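Local atomic coordinates of malic enzyme (Entamoeba histolytica, PDB entry 3NV9), a protein that probably catalyses the oxidative decarboxylation of malate to pyruvate with NAD or NADP as acceptor, as malic enzymes do, and forms a deeply entangled dimer. Residues I372-M382 against A422-V433; Q159-I170 against C186-D194. One frame throughout, in Å; residues are numbered along the deposited sequence.

Contact 1. Residues I372-M382 against A422-V433; sequences IVRARKITDNM and AMQAIKDGVARV. With SO4 (sulfate ion), chain I; SO4 (sulfate ion), chain C.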
loop_
_atom_site.group_PDB
_atom_site.type_symbol
_atom_site.label_atom_id
_atom_site.label_comp_id
_atom_site.label_asym_id
_atom_site.label_seq_id
_atom_site.Cartn_x
_atom_site.Cartn_y
_atom_site.Cartn_z
ATOM N N ILE A 372 4.787 17.822 -3.919
ATOM C CA ILE A 372 5.676 18.717 -3.166
ATOM C C ILE A 372 4.971 20.021 -2.735
ATOM O O ILE A 372 5.039 20.426 -1.595
ATOM C CB ILE A 372 6.981 18.970 -3.962
ATOM C CG1 ILE A 372 8.005 17.827 -3.671
ATOM C CG2 ILE A 372 7.519 20.314 -3.612
ATOM C CD1 ILE A 372 9.086 17.631 -4.724
ATOM N N VAL A 373 4.253 20.632 -3.658
ATOM C CA VAL A 373 3.539 21.886 -3.419
ATOM C C VAL A 373 2.037 21.623 -3.148
ATOM O O VAL A 373 1.223 22.560 -3.174
ATOM C CB VAL A 373 3.659 22.834 -4.647
ATOM C CG1 VAL A 373 5.090 23.301 -4.833
ATOM C CG2 VAL A 373 3.138 22.114 -5.914
ATOM N N ARG A 374 1.671 20.357 -2.935
ATOM C CA ARG A 374 0.292 20.037 -2.577
ATOM C C ARG A 374 -0.741 20.628 -3.578
ATOM O O ARG A 374 -1.687 21.270 -3.184
ATOM C CB ARG A 374 -0.001 20.471 -1.121
ATOM C CG ARG A 374 0.828 19.692 -0.078
ATOM C CD ARG A 374 0.231 19.801 1.317
ATOM N NE ARG A 374 -1.225 19.585 1.240
ATOM C CZ ARG A 374 -2.146 20.232 1.945
ATOM N NH1 ARG A 374 -1.799 21.173 2.824
ATOM N NH2 ARG A 374 -3.425 19.938 1.735
ATOM N N ALA A 375 -0.554 20.376 -4.865
ATOM C CA ALA A 375 -1.556 20.778 -5.817
ATOM C C ALA A 375 -2.841 20.033 -5.552
ATOM O O ALA A 375 -2.856 18.816 -5.228
ATOM C CB ALA A 375 -1.121 20.559 -7.253
ATOM N N ARG A 376 -3.917 20.780 -5.714
ATOM C CA ARG A 376 -5.278 20.290 -5.494
ATOM C C ARG A 376 -5.722 19.427 -6.649
ATOM O O ARG A 376 -6.437 18.457 -6.441
ATOM C CB ARG A 376 -6.250 21.474 -5.338
ATOM C CG ARG A 376 -6.047 22.309 -4.060
ATOM C CD ARG A 376 -7.043 23.502 -4.143
ATOM N NE ARG A 376 -6.685 24.619 -3.297
ATOM C CZ ARG A 376 -7.021 24.716 -2.009
ATOM N NH1 ARG A 376 -7.711 23.738 -1.411
ATOM N NH2 ARG A 376 -6.662 25.802 -1.307
ATOM N N LYS A 377 -5.281 19.753 -7.851
ATOM C CA LYS A 377 -5.730 19.086 -9.080
ATOM C C LYS A 377 -4.514 18.981 -9.988
ATOM O O LYS A 377 -3.614 19.810 -9.845
ATOM C CB LYS A 377 -6.744 19.980 -9.813
ATOM C CG LYS A 377 -8.141 20.023 -9.189
ATOM C CD LYS A 377 -8.957 21.360 -9.496
ATOM C CE LYS A 377 -8.597 21.973 -10.859
ATOM N NZ LYS A 377 -9.372 23.234 -11.071
ATOM N N ILE A 378 -4.495 18.026 -10.938
ATOM C CA ILE A 378 -3.499 18.072 -11.991
ATOM C C ILE A 378 -4.151 18.802 -13.116
ATOM O O ILE A 378 -5.076 18.278 -13.742
ATOM C CB ILE A 378 -2.944 16.677 -12.520
ATOM C CG1 ILE A 378 -2.335 15.752 -11.433
ATOM C CG2 ILE A 378 -1.879 16.899 -13.532
ATOM C CD1 ILE A 378 -1.601 16.389 -10.279
ATOM N N THR A 379 -3.666 20.016 -13.423
ATOM C CA THR A 379 -4.315 20.802 -14.500
ATOM C C THR A 379 -3.686 20.420 -15.807
ATOM O O THR A 379 -2.624 19.810 -15.806
ATOM C CB THR A 379 -4.138 22.311 -14.309
ATOM O OG1 THR A 379 -2.742 22.588 -14.370
ATOM C CG2 THR A 379 -4.700 22.730 -12.956
ATOM N N ASP A 380 -4.328 20.798 -16.912
ATOM C CA ASP A 380 -3.782 20.586 -18.248
ATOM C C ASP A 380 -2.473 21.393 -18.397
ATOM O O ASP A 380 -1.514 20.936 -18.985
ATOM C CB ASP A 380 -4.776 20.978 -19.346
ATOM C CG ASP A 380 -5.924 19.973 -19.519
ATOM O OD1 ASP A 380 -5.947 18.928 -18.809
ATOM O OD2 ASP A 380 -6.823 20.227 -20.397
ATOM N N ASN A 381 -2.431 22.579 -17.833
ATOM C CA ASN A 381 -1.217 23.379 -17.894
ATOM C C ASN A 381 -0.019 22.649 -17.283
ATOM O O ASN A 381 1.075 22.655 -17.834
ATOM C CB ASN A 381 -1.460 24.723 -17.241
ATOM C CG ASN A 381 -2.372 25.613 -18.088
ATOM O OD1 ASN A 381 -2.646 25.309 -19.246
ATOM N ND2 ASN A 381 -2.835 26.725 -17.511
ATOM N N MET A 382 -0.275 22.003 -16.152
ATOM C CA MET A 382 0.741 21.295 -15.420
ATOM C C MET A 382 1.236 20.132 -16.277
ATOM O O MET A 382 2.450 19.949 -16.415
ATOM C CB MET A 382 0.164 20.793 -14.112
ATOM C CG MET A 382 0.131 21.859 -13.050
ATOM S SD MET A 382 -0.957 21.325 -11.722
ATOM C CE MET A 382 0.077 20.046 -10.911
ATOM N N ALA A 422 5.528 22.008 -10.669
ATOM C CA ALA A 422 5.252 22.710 -9.402
ATOM C C ALA A 422 5.024 24.208 -9.588
ATOM O O ALA A 422 4.170 24.802 -8.928
ATOM C CB ALA A 422 6.389 22.471 -8.407
ATOM N N MET A 423 5.802 24.814 -10.476
ATOM C CA MET A 423 5.781 26.245 -10.653
ATOM C C MET A 423 4.475 26.575 -11.363
ATOM O O MET A 423 3.768 27.521 -10.988
ATOM C CB MET A 423 6.988 26.696 -11.504
ATOM C CG MET A 423 8.329 26.638 -10.783
ATOM S SD MET A 423 8.409 27.536 -9.211
ATOM C CE MET A 423 8.043 26.323 -7.928
ATOM N N GLN A 424 4.211 25.785 -12.402
ATOM C CA GLN A 424 2.953 25.800 -13.129
ATOM C C GLN A 424 1.767 25.613 -12.183
ATOM O O GLN A 424 0.793 26.342 -12.299
ATOM C CB GLN A 424 2.940 24.791 -14.280
ATOM C CG GLN A 424 1.837 25.047 -15.278
ATOM C CD GLN A 424 2.019 26.369 -16.068
ATOM O OE1 GLN A 424 2.943 26.536 -16.871
ATOM N NE2 GLN A 424 1.107 27.288 -15.847
ATOM N N ALA A 425 1.863 24.702 -11.204
ATOM C CA ALA A 425 0.711 24.526 -10.259
ATOM C C ALA A 425 0.468 25.835 -9.495
ATOM O O ALA A 425 -0.655 26.326 -9.435
ATOM C CB ALA A 425 0.917 23.338 -9.308
ATOM N N ILE A 426 1.536 26.404 -8.924
ATOM C CA ILE A 426 1.473 27.769 -8.347
ATOM C C ILE A 426 0.885 28.800 -9.328
ATOM O O ILE A 426 -0.036 29.531 -8.970
ATOM C CB ILE A 426 2.863 28.257 -7.843
ATOM C CG1 ILE A 426 3.386 27.282 -6.775
ATOM C CG2 ILE A 426 2.770 29.738 -7.336
ATOM C CD1 ILE A 426 4.788 27.532 -6.370
ATOM N N LYS A 427 1.393 28.853 -10.558
ATOM C CA LYS A 427 0.831 29.782 -11.517
ATOM C C LYS A 427 -0.677 29.530 -11.838
ATOM O O LYS A 427 -1.444 30.477 -12.070
ATOM C CB LYS A 427 1.661 29.803 -12.781
ATOM C CG LYS A 427 1.047 30.638 -13.899
ATOM C CD LYS A 427 1.867 30.561 -15.210
ATOM C CE LYS A 427 1.010 31.037 -16.382
ATOM N NZ LYS A 427 1.873 31.704 -17.404
ATOM N N ASP A 428 -1.089 28.264 -11.889
ATOM C CA ASP A 428 -2.475 27.924 -12.130
ATOM C C ASP A 428 -3.390 28.222 -10.900
ATOM O O ASP A 428 -4.622 28.281 -11.033
ATOM C CB ASP A 428 -2.572 26.461 -12.549
ATOM C CG ASP A 428 -1.980 26.193 -13.936
ATOM O OD1 ASP A 428 -1.887 27.121 -14.808
ATOM O OD2 ASP A 428 -1.614 25.019 -14.177
ATOM N N GLY A 429 -2.793 28.395 -9.723
ATOM C CA GLY A 429 -3.546 28.685 -8.513
ATOM C C GLY A 429 -4.083 27.457 -7.792
ATOM O O GLY A 429 -4.918 27.572 -6.842
ATOM N N VAL A 430 -3.579 26.284 -8.201
ATOM C CA VAL A 430 -3.960 25.041 -7.551
ATOM C C VAL A 430 -3.006 24.568 -6.439
ATOM O O VAL A 430 -3.341 23.632 -5.692
ATOM C CB VAL A 430 -4.264 23.963 -8.580
ATOM C CG1 VAL A 430 -5.294 24.517 -9.551
ATOM C CG2 VAL A 430 -2.969 23.509 -9.332
ATOM N N ALA A 431 -1.855 25.232 -6.291
ATOM C CA ALA A 431 -0.896 24.862 -5.244
ATOM C C ALA A 431 -1.277 25.393 -3.876
ATOM O O ALA A 431 -1.716 26.534 -3.742
ATOM C CB ALA A 431 0.517 25.296 -5.612
ATOM N N ARG A 432 -1.106 24.537 -2.870
ATOM C CA ARG A 432 -1.385 24.843 -1.477
ATOM C C ARG A 432 -0.102 25.175 -0.714
ATOM O O ARG A 432 -0.117 25.511 0.464
ATOM C CB ARG A 432 -2.151 23.679 -0.832
ATOM C CG ARG A 432 -3.606 23.563 -1.376
ATOM C CD ARG A 432 -4.407 22.459 -0.660
ATOM N NE ARG A 432 -4.095 21.139 -1.219
ATOM C CZ ARG A 432 -4.877 20.066 -1.177
ATOM N NH1 ARG A 432 -6.092 20.121 -0.620
ATOM N NH2 ARG A 432 -4.452 18.923 -1.731
ATOM N N VAL A 433 1.013 25.064 -1.413
ATOM C CA VAL A 433 2.330 25.477 -0.928
ATOM C C VAL A 433 2.882 26.353 -2.043
ATOM O O VAL A 433 3.276 25.834 -3.101
ATOM C CB VAL A 433 3.294 24.273 -0.763
ATOM C CG1 VAL A 433 4.756 24.776 -0.551
ATOM C CG2 VAL A 433 2.844 23.349 0.360
HETATM S S SO4 I . -7.047 23.591 1.722
HETATM O O1 SO4 I . -6.186 24.520 0.983
HETATM O O2 SO4 I . -6.791 23.802 3.147
HETATM O O3 SO4 I . -8.452 23.849 1.408
HETATM O O4 SO4 I . -6.763 22.200 1.376
HETATM S S SO4 C . -8.193 22.255 -15.672
HETATM O O1 SO4 C . -8.620 23.571 -16.085
HETATM O O2 SO4 C . -7.845 22.314 -14.255
HETATM O O3 SO4 C . -9.285 21.310 -15.869
HETATM O O4 SO4 C . -7.140 21.809 -16.551
HETATM O O HOH W 1 -1.971 18.002 -2.451
HETATM O O HOH W 2 -4.832 26.327 -3.765
HETATM O O HOH W 3 2.040 24.920 -19.430
#
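Hydrogen bonds join R374 and R432: R374 O takes the R432 NE-H (3.1 Å) close to the guanidinium plane, which helps fix that group's rotation. V373 O accepts from R432 N, and R376 N gives to V430 O (2.9 Å). At the other end T379 OG1 donates to D428 OD2 (2.7 Å), while N381 ND2 and Q424 NE2 reach D428 OD1 from opposite faces of the carboxylate. Q424 swings CG out opposite its N (chi1 -164°) and bends at chi2, bringing its amide forward one turn along its own helix.

Three helix ends are capped. R374 closes helix 363-372 and G429 closes helix 413-428, each in a Schellman motif; T379 and M382 form the capping box that starts helix 380-396.

Three arginines gather beside one of the two sulfates. The R432 guanidinium lies between R374 NH2, 3.2 Å above one face, and R376 CG over the other. R376 NH1 and R432 NH1 (3.0 Å to O4) both bind this sulfate, and R432 NH1 also bonds D187 O. D380 N binds the other.

Apolar contacts fill the middle, where M382 SD rests against A425 CB (3.7 Å) and V430 CG2, and V373 CG1 meets A422 CB.

Contact 2. Residues Q159-I170 against C186-D194; sequences QHTFGAINLEDI and CDIPVWHDD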
loop_
_atom_site.group_PDB
_atom_site.type_symbol
_atom_site.label_atom_id
_atom_site.label_comp_id
_atom_site.label_asym_id
_atom_site.label_seq_id
_atom_site.Cartn_x
_atom_site.Cartn_y
_atom_site.Cartn_z
ATOM N N GLN A 159 -9.232 7.926 0.169
ATOM C CA GLN A 159 -8.457 9.125 -0.055
ATOM C C GLN A 159 -7.676 9.561 1.167
ATOM O O GLN A 159 -6.666 10.264 1.041
ATOM C CB GLN A 159 -9.376 10.275 -0.442
ATOM C CG GLN A 159 -10.000 10.965 0.740
ATOM C CD GLN A 159 -10.897 12.094 0.292
ATOM O OE1 GLN A 159 -10.434 13.171 0.002
ATOM N NE2 GLN A 159 -12.191 11.835 0.220
ATOM N N HIS A 160 -8.165 9.167 2.344
ATOM C CA HIS A 160 -7.586 9.571 3.617
ATOM C C HIS A 160 -6.240 8.936 3.919
ATOM O O HIS A 160 -5.516 9.398 4.814
ATOM C CB HIS A 160 -8.584 9.335 4.744
ATOM C CG HIS A 160 -9.820 10.139 4.562
ATOM N ND1 HIS A 160 -10.936 9.648 3.902
ATOM C CD2 HIS A 160 -10.087 11.428 4.855
ATOM C CE1 HIS A 160 -11.834 10.608 3.804
ATOM N NE2 HIS A 160 -11.345 11.693 4.379
ATOM N N THR A 161 -5.925 7.897 3.143
ATOM C CA THR A 161 -4.671 7.187 3.233
ATOM C C THR A 161 -3.578 7.877 2.394
ATOM O O THR A 161 -2.383 7.684 2.645
ATOM C CB THR A 161 -4.917 5.716 2.734
ATOM O OG1 THR A 161 -5.793 5.072 3.666
ATOM C CG2 THR A 161 -3.627 4.887 2.624
ATOM N N PHE A 162 -3.991 8.646 1.381
ATOM C CA PHE A 162 -3.078 9.002 0.279
ATOM C C PHE A 162 -2.867 10.500 0.098
ATOM O O PHE A 162 -3.704 11.319 0.521
ATOM C CB PHE A 162 -3.537 8.387 -1.065
ATOM C CG PHE A 162 -3.445 6.900 -1.111
ATOM C CD1 PHE A 162 -2.218 6.263 -1.340
ATOM C CD2 PHE A 162 -4.565 6.121 -0.913
ATOM C CE1 PHE A 162 -2.146 4.895 -1.366
ATOM C CE2 PHE A 162 -4.502 4.740 -0.937
ATOM C CZ PHE A 162 -3.281 4.119 -1.156
ATOM N N GLY A 163 -1.748 10.824 -0.556
ATOM C CA GLY A 163 -1.351 12.180 -0.857
ATOM C C GLY A 163 -1.769 12.486 -2.254
ATOM O O GLY A 163 -1.867 13.657 -2.605
ATOM N N ALA A 164 -1.959 11.441 -3.083
ATOM C CA ALA A 164 -2.644 11.596 -4.358
ATOM C C ALA A 164 -3.240 10.288 -4.847
ATOM O O ALA A 164 -2.878 9.219 -4.347
ATOM C CB ALA A 164 -1.701 12.135 -5.411
ATOM N N ILE A 165 -4.117 10.369 -5.854
ATOM C CA ILE A 165 -4.616 9.178 -6.460
ATOM C C ILE A 165 -4.269 9.133 -7.926
ATOM O O ILE A 165 -4.492 10.098 -8.654
ATOM C CB ILE A 165 -6.185 9.025 -6.384
ATOM C CG1 ILE A 165 -6.678 8.976 -4.947
ATOM C CG2 ILE A 165 -6.635 7.833 -7.270
ATOM C CD1 ILE A 165 -6.119 7.874 -4.160
ATOM N N ASN A 166 -3.756 7.981 -8.351
ATOM C CA ASN A 166 -3.342 7.809 -9.721
ATOM C C ASN A 166 -4.216 6.745 -10.361
ATOM O O ASN A 166 -3.907 5.543 -10.315
ATOM C CB ASN A 166 -1.829 7.482 -9.725
ATOM C CG ASN A 166 -1.310 7.065 -11.086
ATOM O OD1 ASN A 166 -1.208 5.856 -11.354
ATOM N ND2 ASN A 166 -0.963 8.039 -11.946
ATOM N N LEU A 167 -5.328 7.183 -10.941
ATOM C CA LEU A 167 -6.244 6.270 -11.661
ATOM C C LEU A 167 -5.536 5.689 -12.875
ATOM O O LEU A 167 -4.847 6.402 -13.594
ATOM C CB LEU A 167 -7.537 6.996 -12.111
ATOM C CG LEU A 167 -8.350 7.774 -11.040
ATOM C CD1 LEU A 167 -9.289 8.793 -11.666
ATOM C CD2 LEU A 167 -9.144 6.795 -10.131
ATOM N N GLU A 168 -5.712 4.398 -13.107
ATOM C CA GLU A 168 -5.188 3.758 -14.301
ATOM C C GLU A 168 -6.229 2.792 -14.917
ATOM O O GLU A 168 -6.949 2.114 -14.166
ATOM C CB GLU A 168 -3.962 2.904 -13.910
ATOM C CG GLU A 168 -2.737 3.651 -13.361
ATOM C CD GLU A 168 -1.910 4.296 -14.455
ATOM O OE1 GLU A 168 -0.908 4.937 -14.083
ATOM O OE2 GLU A 168 -2.248 4.157 -15.680
ATOM N N ASP A 169 -6.213 2.677 -16.254
ATOM C CA ASP A 169 -6.711 1.487 -16.959
ATOM C C ASP A 169 -8.191 1.184 -16.587
ATOM O O ASP A 169 -8.572 0.058 -16.225
ATOM C CB ASP A 169 -5.782 0.296 -16.677
ATOM C CG ASP A 169 -4.395 0.439 -17.318
ATOM O OD1 ASP A 169 -4.075 1.509 -17.859
ATOM O OD2 ASP A 169 -3.588 -0.530 -17.280
ATOM N N ILE A 170 -8.985 2.245 -16.640
ATOM C CA ILE A 170 -10.419 2.229 -16.450
ATOM C C ILE A 170 -11.041 2.566 -17.817
ATOM O O ILE A 170 -10.663 3.551 -18.485
ATOM C CB ILE A 170 -10.848 3.266 -15.379
ATOM C CG1 ILE A 170 -10.032 3.040 -14.099
ATOM C CG2 ILE A 170 -12.357 3.247 -15.149
ATOM C CD1 ILE A 170 -10.463 3.849 -12.872
ATOM N N CYS A 186 -12.391 15.197 -3.832
ATOM C CA CYS A 186 -11.391 14.694 -2.890
ATOM C C CYS A 186 -10.507 15.841 -2.455
ATOM O O CYS A 186 -10.383 16.805 -3.165
ATOM C CB CYS A 186 -10.592 13.537 -3.510
ATOM S SG CYS A 186 -11.630 12.052 -3.846
ATOM N N ASP A 187 -9.928 15.734 -1.271
ATOM C CA ASP A 187 -9.095 16.769 -0.668
ATOM C C ASP A 187 -7.587 16.607 -1.019
ATOM O O ASP A 187 -6.734 17.380 -0.564
ATOM C CB ASP A 187 -9.342 16.829 0.851
ATOM C CG ASP A 187 -10.698 17.557 1.222
ATOM O OD1 ASP A 187 -11.245 18.385 0.418
ATOM O OD2 ASP A 187 -11.234 17.301 2.334
ATOM N N ILE A 188 -7.311 15.588 -1.829
ATOM C CA ILE A 188 -6.048 15.324 -2.516
ATOM C C ILE A 188 -6.276 15.368 -4.044
ATOM O O ILE A 188 -7.402 15.268 -4.517
ATOM C CB ILE A 188 -5.403 13.963 -2.127
ATOM C CG1 ILE A 188 -6.337 12.795 -2.474
ATOM C CG2 ILE A 188 -5.021 13.976 -0.663
ATOM C CD1 ILE A 188 -5.803 11.399 -2.121
ATOM N N PRO A 189 -5.203 15.589 -4.816
ATOM C CA PRO A 189 -5.267 15.513 -6.264
ATOM C C PRO A 189 -5.575 14.106 -6.806
ATOM O O PRO A 189 -4.928 13.121 -6.399
ATOM C CB PRO A 189 -3.836 15.912 -6.705
ATOM C CG PRO A 189 -2.996 15.564 -5.562
ATOM C CD PRO A 189 -3.854 15.937 -4.353
ATOM N N VAL A 190 -6.539 14.059 -7.738
ATOM C CA VAL A 190 -6.922 12.861 -8.459
ATOM C C VAL A 190 -6.806 13.103 -9.954
ATOM O O VAL A 190 -7.297 14.110 -10.474
ATOM C CB VAL A 190 -8.398 12.434 -8.121
ATOM C CG1 VAL A 190 -8.829 11.155 -8.901
ATOM C CG2 VAL A 190 -8.492 12.206 -6.661
ATOM N N TRP A 191 -6.160 12.183 -10.647
ATOM C CA TRP A 191 -5.975 12.338 -12.077
ATOM C C TRP A 191 -6.009 10.938 -12.665
ATOM O O TRP A 191 -6.006 9.968 -11.930
ATOM C CB TRP A 191 -4.675 13.111 -12.375
ATOM C CG TRP A 191 -3.445 12.287 -12.475
ATOM C CD1 TRP A 191 -3.074 11.272 -11.643
ATOM C CD2 TRP A 191 -2.385 12.416 -13.458
ATOM N NE1 TRP A 191 -1.851 10.755 -12.053
ATOM C CE2 TRP A 191 -1.428 11.427 -13.174
ATOM C CE3 TRP A 191 -2.168 13.264 -14.561
ATOM C CZ2 TRP A 191 -0.261 11.269 -13.945
ATOM C CZ3 TRP A 191 -1.000 13.114 -15.322
ATOM C CH2 TRP A 191 -0.076 12.128 -15.011
ATOM N N HIS A 192 -6.050 10.841 -13.980
ATOM C CA HIS A 192 -6.147 9.570 -14.656
ATOM C C HIS A 192 -4.922 9.520 -15.623
ATOM O O HIS A 192 -4.817 10.288 -16.569
ATOM C CB HIS A 192 -7.561 9.443 -15.295
ATOM C CG HIS A 192 -7.765 8.234 -16.172
ATOM N ND1 HIS A 192 -7.006 7.090 -16.085
ATOM C CD2 HIS A 192 -8.691 7.979 -17.120
ATOM C CE1 HIS A 192 -7.416 6.202 -16.981
ATOM N NE2 HIS A 192 -8.444 6.720 -17.620
ATOM N N ASP A 193 -3.948 8.664 -15.291
ATOM C CA ASP A 193 -2.661 8.619 -15.968
ATOM C C ASP A 193 -2.883 8.454 -17.468
ATOM O O ASP A 193 -2.268 9.155 -18.254
ATOM C CB ASP A 193 -1.848 7.443 -15.403
ATOM C CG ASP A 193 -0.359 7.456 -15.795
ATOM O OD1 ASP A 193 0.135 8.481 -16.320
ATOM O OD2 ASP A 193 0.297 6.395 -15.603
ATOM N N ASP A 194 -3.776 7.547 -17.869
ATOM C CA ASP A 194 -4.088 7.388 -19.312
ATOM C C ASP A 194 -4.651 8.637 -20.003
ATOM O O ASP A 194 -4.616 8.712 -21.221
ATOM C CB ASP A 194 -5.078 6.263 -19.515
ATOM C CG ASP A 194 -4.578 5.006 -18.971
ATOM O OD1 ASP A 194 -3.812 4.316 -19.684
ATOM O OD2 ASP A 194 -4.940 4.716 -17.817
HETATM O O HOH W 4 -1.527 3.862 -18.130
#
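I165 and V190 lie side by side and point the same way, I165 CB 3.9 Å from V190 CG2. They share one sheet face with L167 and H192, and L167 CD1 slants against V190 CG1. Helix 174-185 packs on this face, meeting L167, V190 and H192: it is the crossover of the beta-alpha-beta unit whose parallel strands, 164-167 and 190-192, run 17° apart. I165 N to P189 O, L167 N to W191 O and D193 N to L167 O tie the strands, with a weaker bond from W191 N to I165 O.

N166 and W191 extend together from the other face, their planes 49° apart, and helix 363-372 packs against both. The indole edge is turned to I165 O, which lies in the ring plane. At the start of the pairing, I188 CD1 reaches I165 CG1 (3.8 Å) and F162 CB. There the extended Q159 side chain delivers OE1 to D187 N in a nearly straight bond (2.9 Å).

At the end of the strand H192 presents its ring edge to L167 O, ND1 donating weakly at 3.4 Å. Beyond it D169 N donates to D194 OD2 on the syn side (2.9 Å). The carboxylates of E168 and D193 stand 79° apart, and K120 makes long, weak ion pairs with both. A water bonds E168 OE2 and D194 OD1, and a glycerol sits on D169. Four carboxylates, of E168, D169, D193 and D194, thus gather beyond the strand ends, consistent with the acidic pocket that holds the divalent metal in malic enzymes.

Overall arrangement
Contact 2 is the more deeply buried, an edge pair of the four-stranded parallel sheet; contact 1 lies farther from the chain's centre, partly exposed, where three helix ends meet. They share neither strand nor helix, yet they touch: P189 packs against A375 and R376, and I378 CG1 rests on W191 CB. Residues 372-382 thus lie against strand 190-192, the outermost within this chain. The chemistry follows place. Contact 1 adds side-chain bonds, and arginines gathered at a sulfate, to a few irregular backbone bonds, whereas contact 2 has the regular ladder of a parallel sheet and apolar faces, with acidic groups clustered beyond the strand ends.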